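Local structure of Exo-1,3/1,4-beta-glucanase (Pseudoalteromonas sp., 3RRX) at residues Y85-Y90 and K366-A371; I101-V106 and R353-K358; D288-S293 and V317-V322. The protein acts as an exo-1,3/1,4-beta-glucanase, probably cleaving glucose units from the ends of beta-glucans. The protein carries 1 engineered substitution. All blocks are in the same frame, centred on the assembly; numbering follows the deposited sequence. Where two conformers were deposited one is given.

Interaction 1. Residues Y85-Y90 and K366-A371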
loop_
_atom_site.group_PDB
_atom_site.type_symbol
_atom_site.label_atom_id
_atom_site.label_comp_id
_atom_site.label_asym_id
_atom_site.label_seq_id
_atom_site.Cartn_x
_atom_site.Cartn_y
_atom_site.Cartn_z
ATOM N N TYR A 85 12.795 -11.926 18.920
ATOM C CA TYR A 85 13.123 -10.509 18.880
ATOM C C TYR A 85 12.014 -9.697 19.546
ATOM O O TYR A 85 12.281 -8.788 20.342
ATOM C CB TYR A 85 13.325 -10.051 17.434
ATOM C CG TYR A 85 13.910 -8.668 17.319
ATOM C CD1 TYR A 85 15.283 -8.475 17.249
ATOM C CD2 TYR A 85 13.087 -7.545 17.300
ATOM C CE1 TYR A 85 15.820 -7.204 17.149
ATOM C CE2 TYR A 85 13.613 -6.279 17.201
ATOM C CZ TYR A 85 14.977 -6.112 17.122
ATOM O OH TYR A 85 15.492 -4.841 17.028
ATOM N N ALA A 86 10.767 -10.025 19.229
ATOM C CA ALA A 86 9.637 -9.310 19.822
ATOM C C ALA A 86 9.630 -9.468 21.342
ATOM O O ALA A 86 9.411 -8.496 22.079
ATOM C CB ALA A 86 8.313 -9.779 19.203
ATOM N N ASP A 87 9.896 -10.684 21.819
ATOM C CA ASP A 87 9.954 -10.937 23.265
ATOM C C ASP A 87 11.047 -10.100 23.925
ATOM O O ASP A 87 10.838 -9.533 24.991
ATOM C CB ASP A 87 10.209 -12.427 23.577
ATOM C CG ASP A 87 8.953 -13.283 23.487
ATOM O OD1 ASP A 87 7.857 -12.731 23.238
ATOM O OD2 ASP A 87 9.063 -14.526 23.669
ATOM N N GLU A 88 12.225 -10.051 23.312
ATOM C CA GLU A 88 13.339 -9.325 23.913
ATOM C C GLU A 88 12.995 -7.857 24.101
ATOM O O GLU A 88 13.188 -7.300 25.178
ATOM C CB GLU A 88 14.605 -9.442 23.067
ATOM C CG GLU A 88 15.348 -10.753 23.237
ATOM C CD GLU A 88 16.810 -10.620 22.847
ATOM O OE1 GLU A 88 17.647 -10.368 23.742
ATOM O OE2 GLU A 88 17.115 -10.744 21.643
ATOM N N MET A 89 12.488 -7.232 23.044
ATOM C CA MET A 89 12.080 -5.836 23.124
ATOM C C MET A 89 10.942 -5.628 24.117
ATOM O O MET A 89 10.941 -4.665 24.882
ATOM C CB MET A 89 11.689 -5.324 21.739
ATOM C CG MET A 89 12.872 -5.174 20.808
ATOM S SD MET A 89 14.036 -3.960 21.457
ATOM C CE MET A 89 15.304 -3.982 20.196
ATOM N N TYR A 90 9.970 -6.529 24.103
ATOM C CA TYR A 90 8.859 -6.451 25.041
ATOM C C TYR A 90 9.360 -6.491 26.492
ATOM O O TYR A 90 8.939 -5.687 27.329
ATOM C CB TYR A 90 7.861 -7.584 24.769
ATOM C CG TYR A 90 6.789 -7.724 25.821
ATOM C CD1 TYR A 90 5.544 -7.111 25.672
ATOM C CD2 TYR A 90 7.014 -8.472 26.964
ATOM C CE1 TYR A 90 4.558 -7.250 26.641
ATOM C CE2 TYR A 90 6.044 -8.614 27.931
ATOM C CZ TYR A 90 4.819 -7.994 27.767
ATOM O OH TYR A 90 3.855 -8.143 28.739
ATOM N N LYS A 366 -2.511 -8.769 27.488
ATOM C CA LYS A 366 -1.959 -9.926 26.775
ATOM C C LYS A 366 -0.599 -10.329 27.317
ATOM O O LYS A 366 0.074 -9.548 27.982
ATOM C CB LYS A 366 -1.833 -9.650 25.274
ATOM C CG LYS A 366 -3.153 -9.406 24.568
ATOM C CD LYS A 366 -2.979 -9.535 23.059
ATOM C CE LYS A 366 -4.287 -9.255 22.347
ATOM N NZ LYS A 366 -4.265 -9.713 20.930
ATOM N N SER A 367 -0.198 -11.561 27.018
ATOM C CA SER A 367 1.098 -12.073 27.434
ATOM C C SER A 367 2.196 -11.484 26.565
ATOM O O SER A 367 1.926 -10.682 25.672
ATOM C CB SER A 367 1.117 -13.590 27.288
ATOM O OG SER A 367 0.785 -13.950 25.959
ATOM N N LYS A 368 3.433 -11.897 26.807
ATOM C CA LYS A 368 4.527 -11.488 25.938
ATOM C C LYS A 368 4.244 -12.018 24.529
ATOM O O LYS A 368 3.516 -13.000 24.367
ATOM C CB LYS A 368 5.863 -12.012 26.465
ATOM C CG LYS A 368 5.997 -13.531 26.411
ATOM C CD LYS A 368 7.325 -13.995 27.001
ATOM C CE LYS A 368 7.432 -15.515 26.986
ATOM N NZ LYS A 368 8.678 -15.989 27.665
ATOM N N PRO A 369 4.805 -11.363 23.503
ATOM C CA PRO A 369 4.473 -11.694 22.110
ATOM C C PRO A 369 4.445 -13.205 21.785
ATOM O O PRO A 369 3.440 -13.686 21.249
ATOM C CB PRO A 369 5.581 -10.985 21.323
ATOM C CG PRO A 369 5.856 -9.744 22.158
ATOM C CD PRO A 369 5.722 -10.210 23.595
ATOM N N SER A 370 5.509 -13.944 22.103
ATOM C CA SER A 370 5.594 -15.351 21.681
ATOM C C SER A 370 4.498 -16.224 22.282
ATOM O O SER A 370 4.199 -17.300 21.761
ATOM C CB SER A 370 6.960 -15.959 22.024
ATOM O OG SER A 370 7.113 -16.061 23.428
ATOM N N ALA A 371 3.906 -15.767 23.379
ATOM C CA ALA A 371 2.913 -16.561 24.097
ATOM C C ALA A 371 1.468 -16.225 23.722
ATOM O O ALA A 371 0.539 -16.899 24.160
ATOM C CB ALA A 371 3.120 -16.420 25.608
HETATM O O HOH W 1 10.556 -15.265 25.748
HETATM O O HOH W 2 1.596 -7.136 29.575
#
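Y90 lies against K368 and P369, and its side chain can be followed outward from the helix. With chi1 at 171°, CG stands opposite the backbone N, and the ring runs out from the helix to the loop. CB meets P369 CD and CG. Y90 CG then touches P369 CD at 3.5 Å. Further along the rim, Y90 CE2 packs on K368 CB at 3.7 Å. K368 CA sits over one face of the ring as a CH-pi contact, 3.9 Å from the centroid. The two side chains cross at about a right angle. At the tip, Y90 OH is 2.6 Å from water 2, which lies in the ring plane. This water is also within reach of K366 O, at a longer distance.

Helix 79-94 is the connection between strands 62-65 and 106-110 of the barrel, a beta-alpha-beta crossover. Segment 366-371 belongs to the link that leaves helix 344-361 for helix 384-397, on the way to the (alpha/beta)6 sheet domain.

One turn back, D87 holds the start of the 3-10 segment 369-371 with both carboxylate oxygens. S370 N donates to D87 OD1 at 2.9 Å, nearly straight at 167°, on the syn side and 18° out of the carboxylate plane. S370 OG donates to D87 OD2 at a modelled 2.5 Å, a doubtfully short length. Water 1 donates to D87 OD2 at 2.7 Å and accepts from K368 NZ, so the opposite charges are joined through solvent. With an alanine at D87, S370 N and OG would probably lose their acceptor, and water 1 and the K368 charge the carboxylate they face. P369 CD touches both D87 OD1 and Y90 CG, and P369 CB rests on A86 CB.

Interaction 2. Residues I101-V106 and R353-K358. With NA (sodium ion), chain C.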
loop_
_atom_site.group_PDB
_atom_site.type_symbol
_atom_site.label_atom_id
_atom_site.label_comp_id
_atom_site.label_asym_id
_atom_site.label_seq_id
_atom_site.Cartn_x
_atom_site.Cartn_y
_atom_site.Cartn_z
ATOM N N ILE A 101 9.726 2.838 34.780
ATOM C CA ILE A 101 8.312 2.510 34.585
ATOM C C ILE A 101 8.168 1.268 33.720
ATOM O O ILE A 101 9.096 0.897 33.040
ATOM C CB ILE A 101 7.549 3.682 33.936
ATOM C CG1 ILE A 101 6.040 3.497 34.101
ATOM C CG2 ILE A 101 7.939 3.832 32.469
ATOM C CD1 ILE A 101 5.245 4.732 33.749
ATOM N N ALA A 102 7.013 0.617 33.757
ATOM C CA ALA A 102 6.824 -0.588 32.955
ATOM C C ALA A 102 5.641 -0.439 32.001
ATOM O O ALA A 102 4.540 -0.927 32.266
ATOM C CB ALA A 102 6.661 -1.822 33.849
ATOM N N ILE A 103 5.880 0.264 30.898
ATOM C CA ILE A 103 4.881 0.423 29.854
ATOM C C ILE A 103 5.300 -0.413 28.651
ATOM O O ILE A 103 6.367 -0.199 28.082
ATOM C CB ILE A 103 4.741 1.892 29.424
ATOM C CG1 ILE A 103 4.260 2.745 30.599
ATOM C CG2 ILE A 103 3.768 2.016 28.243
ATOM C CD1 ILE A 103 4.147 4.224 30.283
ATOM N N PRO A 104 4.468 -1.389 28.273
ATOM C CA PRO A 104 4.819 -2.248 27.138
ATOM C C PRO A 104 4.966 -1.435 25.852
ATOM O O PRO A 104 4.147 -0.550 25.599
ATOM C CB PRO A 104 3.605 -3.180 27.016
ATOM C CG PRO A 104 2.941 -3.136 28.372
ATOM C CD PRO A 104 3.154 -1.727 28.847
ATOM N N THR A 105 5.998 -1.730 25.069
ATOM C CA THR A 105 6.189 -1.112 23.756
ATOM C C THR A 105 5.398 -1.917 22.726
ATOM O O THR A 105 4.827 -2.963 23.055
ATOM C CB THR A 105 7.698 -1.079 23.385
ATOM O OG1 THR A 105 7.911 -0.292 22.206
ATOM C CG2 THR A 105 8.246 -2.500 23.158
ATOM N N VAL A 106 5.330 -1.419 21.492
ATOM C CA VAL A 106 4.740 -2.176 20.390
ATOM C C VAL A 106 5.601 -2.036 19.152
ATOM O O VAL A 106 6.289 -1.029 18.956
ATOM C CB VAL A 106 3.309 -1.700 20.007
ATOM C CG1 VAL A 106 2.305 -2.038 21.096
ATOM C CG2 VAL A 106 3.305 -0.203 19.665
ATOM N N ARG A 353 -3.353 9.940 23.566
ATOM C CA ARG A 353 -3.865 9.402 22.310
ATOM C C ARG A 353 -3.185 8.081 21.935
ATOM O O ARG A 353 -3.824 7.157 21.430
ATOM C CB ARG A 353 -3.682 10.435 21.190
ATOM C CG ARG A 353 -4.593 11.665 21.338
ATOM C CD ARG A 353 -4.230 12.775 20.361
ATOM N NE ARG A 353 -5.201 13.869 20.406
ATOM C CZ ARG A 353 -6.323 13.893 19.695
ATOM N NH1 ARG A 353 -6.613 12.887 18.874
ATOM N NH2 ARG A 353 -7.161 14.919 19.803
ATOM N N PHE A 354 -1.883 8.005 22.185
ATOM C CA PHE A 354 -1.104 6.810 21.855
ATOM C C PHE A 354 -1.402 5.664 22.835
ATOM O O PHE A 354 -1.622 4.522 22.427
ATOM C CB PHE A 354 0.392 7.158 21.857
ATOM C CG PHE A 354 1.297 6.008 21.488
ATOM C CD1 PHE A 354 1.077 5.272 20.334
ATOM C CD2 PHE A 354 2.394 5.690 22.282
ATOM C CE1 PHE A 354 1.912 4.218 19.990
ATOM C CE2 PHE A 354 3.237 4.641 21.944
ATOM C CZ PHE A 354 2.996 3.904 20.799
ATOM N N LEU A 355 -1.414 5.967 24.129
ATOM C CA LEU A 355 -1.750 4.950 25.119
ATOM C C LEU A 355 -3.180 4.456 24.918
ATOM O O LEU A 355 -3.476 3.282 25.135
ATOM C CB LEU A 355 -1.583 5.484 26.546
ATOM C CG LEU A 355 -0.142 5.632 27.027
ATOM C CD1 LEU A 355 -0.123 6.134 28.468
ATOM C CD2 LEU A 355 0.591 4.297 26.899
ATOM N N ARG A 356 -4.066 5.353 24.504
ATOM C CA ARG A 356 -5.440 4.965 24.204
ATOM C C ARG A 356 -5.454 3.787 23.217
ATOM O O ARG A 356 -6.253 2.859 23.353
ATOM C CB ARG A 356 -6.216 6.166 23.654
ATOM C CG ARG A 356 -7.673 5.912 23.291
ATOM C CD ARG A 356 -8.380 7.247 22.967
ATOM N NE ARG A 356 -8.395 8.127 24.134
ATOM C CZ ARG A 356 -8.125 9.429 24.114
ATOM N NH1 ARG A 356 -7.844 10.050 22.968
ATOM N NH2 ARG A 356 -8.152 10.117 25.248
ATOM N N ALA A 357 -4.566 3.819 22.228
ATOM C CA ALA A 357 -4.498 2.727 21.253
ATOM C C ALA A 357 -3.877 1.462 21.859
ATOM O O ALA A 357 -4.447 0.374 21.765
ATOM C CB ALA A 357 -3.726 3.152 20.001
ATOM N N LYS A 358 -2.707 1.602 22.470
ATOM C CA LYS A 358 -1.987 0.435 22.981
ATOM C C LYS A 358 -2.765 -0.269 24.091
ATOM O O LYS A 358 -2.822 -1.499 24.136
ATOM C CB LYS A 358 -0.600 0.826 23.508
ATOM C CG LYS A 358 0.377 1.311 22.447
ATOM C CD LYS A 358 1.832 1.177 22.917
ATOM C CE LYS A 358 2.142 2.106 24.087
ATOM N NZ LYS A 358 3.587 2.035 24.441
HETATM NA NA NA C . 10.380 0.638 30.838
HETATM O O HOH W 3 8.238 1.499 29.167
HETATM O O HOH W 4 12.723 0.042 29.601
#
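In the (alpha/beta)8 barrel domain of this family 3 glycosidase, K358 of helix 344-361 reaches P104 in the loop that runs into strand 106-110. The contact is buried. V106 supports the lysine chain from the side: both its methyls touch K358 CD, with V106 CG1 at 3.7 Å. The two side chains meet at a slant. On the lysine's own helix, K358 CG lies over one face of the F354 ring, near the rim. A bend at chi3 of -66° turns the end of the chain to the loop carbonyl. Further along, I103 CG2 rests on L355 CD2 at 4.1 Å, and it also lies beside the ammonium group.

The same loop carries a sodium ion on its other flank. I101 O binds it at 2.6 Å, and A93 O and D99 OD2 also coordinate it. Water 3 is a further ligand of the sodium and donates to I103 O at 2.7 Å, tying the loop to the ion a second time.

The buried ammonium group is held by three oxygens. Q41 OE1 and G61 O accept from it, and K358 NZ donates to P104 O at 2.9 Å, tilted 17° from the carbonyl plane.

Interaction 3. Residues D288-S293 and V317-V322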
loop_
_atom_site.group_PDB
_atom_site.type_symbol
_atom_site.label_atom_id
_atom_site.label_comp_id
_atom_site.label_asym_id
_atom_site.label_seq_id
_atom_site.Cartn_x
_atom_site.Cartn_y
_atom_site.Cartn_z
ATOM N N ASP A 288 -9.781 10.875 17.265
ATOM C CA ASP A 288 -9.461 10.698 18.683
ATOM C C ASP A 288 -8.205 9.831 18.909
ATOM O O ASP A 288 -7.839 9.544 20.047
ATOM C CB ASP A 288 -10.668 10.072 19.394
ATOM C CG ASP A 288 -10.673 10.342 20.894
ATOM O OD1 ASP A 288 -10.464 11.510 21.284
ATOM O OD2 ASP A 288 -10.874 9.388 21.681
ATOM N N GLY A 289 -7.554 9.414 17.823
ATOM C CA GLY A 289 -6.384 8.555 17.909
ATOM C C GLY A 289 -5.094 9.353 17.856
ATOM O O GLY A 289 -5.093 10.553 18.155
ATOM N N PHE A 290 -4.001 8.705 17.458
ATOM C CA PHE A 290 -2.694 9.369 17.482
ATOM C C PHE A 290 -2.121 9.578 16.090
ATOM O O PHE A 290 -2.308 8.750 15.197
ATOM C CB PHE A 290 -1.689 8.631 18.392
ATOM C CG PHE A 290 -1.206 7.292 17.855
ATOM C CD1 PHE A 290 -0.003 7.193 17.168
ATOM C CD2 PHE A 290 -1.929 6.131 18.085
ATOM C CE1 PHE A 290 0.463 5.959 16.698
ATOM C CE2 PHE A 290 -1.476 4.897 17.616
ATOM C CZ PHE A 290 -0.276 4.811 16.924
ATOM N N VAL A 291 -1.429 10.702 15.916
ATOM C CA VAL A 291 -0.758 11.002 14.658
ATOM C C VAL A 291 0.699 10.525 14.719
ATOM O O VAL A 291 1.410 10.836 15.672
ATOM C CB VAL A 291 -0.789 12.526 14.363
ATOM C CG1 VAL A 291 0.018 12.841 13.101
ATOM C CG2 VAL A 291 -2.226 13.006 14.216
ATOM N N VAL A 292 1.130 9.761 13.715
ATOM C CA VAL A 292 2.534 9.368 13.594
ATOM C C VAL A 292 3.134 10.090 12.386
ATOM O O VAL A 292 2.455 10.282 11.375
ATOM C CB VAL A 292 2.694 7.821 13.456
ATOM C CG1 VAL A 292 1.930 7.299 12.228
ATOM C CG2 VAL A 292 4.177 7.423 13.394
ATOM N N SER A 293 4.388 10.527 12.486
ATOM C CA SER A 293 5.028 11.152 11.331
ATOM C C SER A 293 5.567 10.087 10.382
ATOM O O SER A 293 5.640 8.914 10.742
ATOM C CB SER A 293 6.155 12.096 11.762
ATOM O OG SER A 293 7.165 11.400 12.473
ATOM N N VAL A 317 1.722 16.285 15.741
ATOM C CA VAL A 317 2.288 14.932 15.646
ATOM C C VAL A 317 2.451 14.363 17.059
ATOM O O VAL A 317 2.950 15.046 17.950
ATOM C CB VAL A 317 3.646 14.901 14.900
ATOM C CG1 VAL A 317 4.237 13.482 14.901
ATOM C CG2 VAL A 317 3.481 15.395 13.455
ATOM N N ASP A 318 2.021 13.118 17.257
ATOM C CA ASP A 318 2.061 12.472 18.570
ATOM C C ASP A 318 3.186 11.455 18.726
ATOM O O ASP A 318 3.675 11.230 19.841
ATOM C CB ASP A 318 0.719 11.799 18.845
ATOM C CG ASP A 318 -0.431 12.785 18.785
ATOM O OD1 ASP A 318 -0.285 13.867 19.390
ATOM O OD2 ASP A 318 -1.449 12.509 18.104
ATOM N N VAL A 319 3.563 10.813 17.618
ATOM C CA VAL A 319 4.666 9.849 17.615
ATOM C C VAL A 319 5.619 10.170 16.471
ATOM O O VAL A 319 5.199 10.305 15.317
ATOM C CB VAL A 319 4.175 8.373 17.501
ATOM C CG1 VAL A 319 5.380 7.410 17.331
ATOM C CG2 VAL A 319 3.332 7.987 18.727
ATOM N N ILE A 320 6.898 10.312 16.793
ATOM C CA ILE A 320 7.878 10.738 15.801
ATOM C C ILE A 320 8.649 9.547 15.235
ATOM O O ILE A 320 9.316 8.824 15.977
ATOM C CB ILE A 320 8.870 11.758 16.390
ATOM C CG1 ILE A 320 8.122 13.020 16.833
ATOM C CG2 ILE A 320 9.921 12.131 15.349
ATOM C CD1 ILE A 320 7.686 13.884 15.670
ATOM N N MET A 321 8.539 9.342 13.925
ATOM C CA MET A 321 9.269 8.261 13.264
ATOM C C MET A 321 10.674 8.780 12.995
ATOM O O MET A 321 10.909 9.465 12.013
ATOM C CB MET A 321 8.581 7.856 11.952
ATOM C CG MET A 321 9.169 6.588 11.265
ATOM S SD MET A 321 8.286 6.151 9.746
ATOM C CE MET A 321 6.696 5.663 10.414
ATOM N N VAL A 322 11.599 8.470 13.894
ATOM C CA VAL A 322 12.972 8.930 13.762
ATOM C C VAL A 322 13.876 7.697 13.880
ATOM O O VAL A 322 14.419 7.377 14.942
ATOM C CB VAL A 322 13.298 10.075 14.771
ATOM C CG1 VAL A 322 12.880 9.699 16.207
ATOM C CG2 VAL A 322 14.772 10.495 14.691
HETATM O O HOH W 5 9.329 12.163 11.362
#
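Chi1 of D318, at -58°, sets its CG beside its own backbone N and opposite the carbonyl carbon, and brings the carboxylate to V291 N of the other segment. V291 N donates to D318 OD2 at 2.8 Å and 174°, on the anti side and somewhat out of the carboxylate plane. At the other end, chi1 of S293 is 61°, so OG sits between its backbone N and carbonyl carbon. There it accepts from M321 N, with S293 OG 2.9 Å away. Each segment thus uses a side chain to extend the backbone pairing.

Between these two ends the segments run parallel, with a single bridge of V292 to V319. V319 N donates to V291 O at 2.9 Å, nearly in line with the carbonyl. D318 N donates to the same oxygen at 2.8 Å from a more tilted position, so V291 O accepts two N-H donors. S293 N closes the bridge on V319 O at 3.0 Å. S293 O is buried with no polar partner, and M321 CE approaches it at 3.4 Å.

Apolar groups pack around this bridge. F290 CD1 touches V319 CG2 at 3.8 Å, and V292 CG2 meets V319 CG1.

The pair belongs to the wall of the barrel. Strand 290-292 is bonded to strand 257-260 on one side, and strand 320-321 continues the wall to strand 43-44. Outside it, D318 has salt bridges to K282 of helix 274-284 and R346 of helix 344-361. On the face away from V291, F290 meets F354 of helix 344-361 and W157 of strand 157-162, both edge-to-face.

In the fold
From the N terminus, helix 79-94 supplies the first half of interaction 1, and the loop at 101-106 then opens interaction 2. The chain passes through the barrel to 288-293 and soon closes interaction 3 at 317-322, the shortest of the three loops. Helix 344-361 returns to close interaction 2 at 353-358, and 366-371 closes interaction 1. The contacts are therefore nested and none cross. Interactions 1 and 2 touch where Y90 and M89 meet P104 and T105. Interactions 2 and 3 touch through R353 and R356, which reach G289 and D288. Interactions 2 and 3 tie early and late barrel elements together, and interaction 1 fastens the link beyond helix 344-361 to helix 79-94.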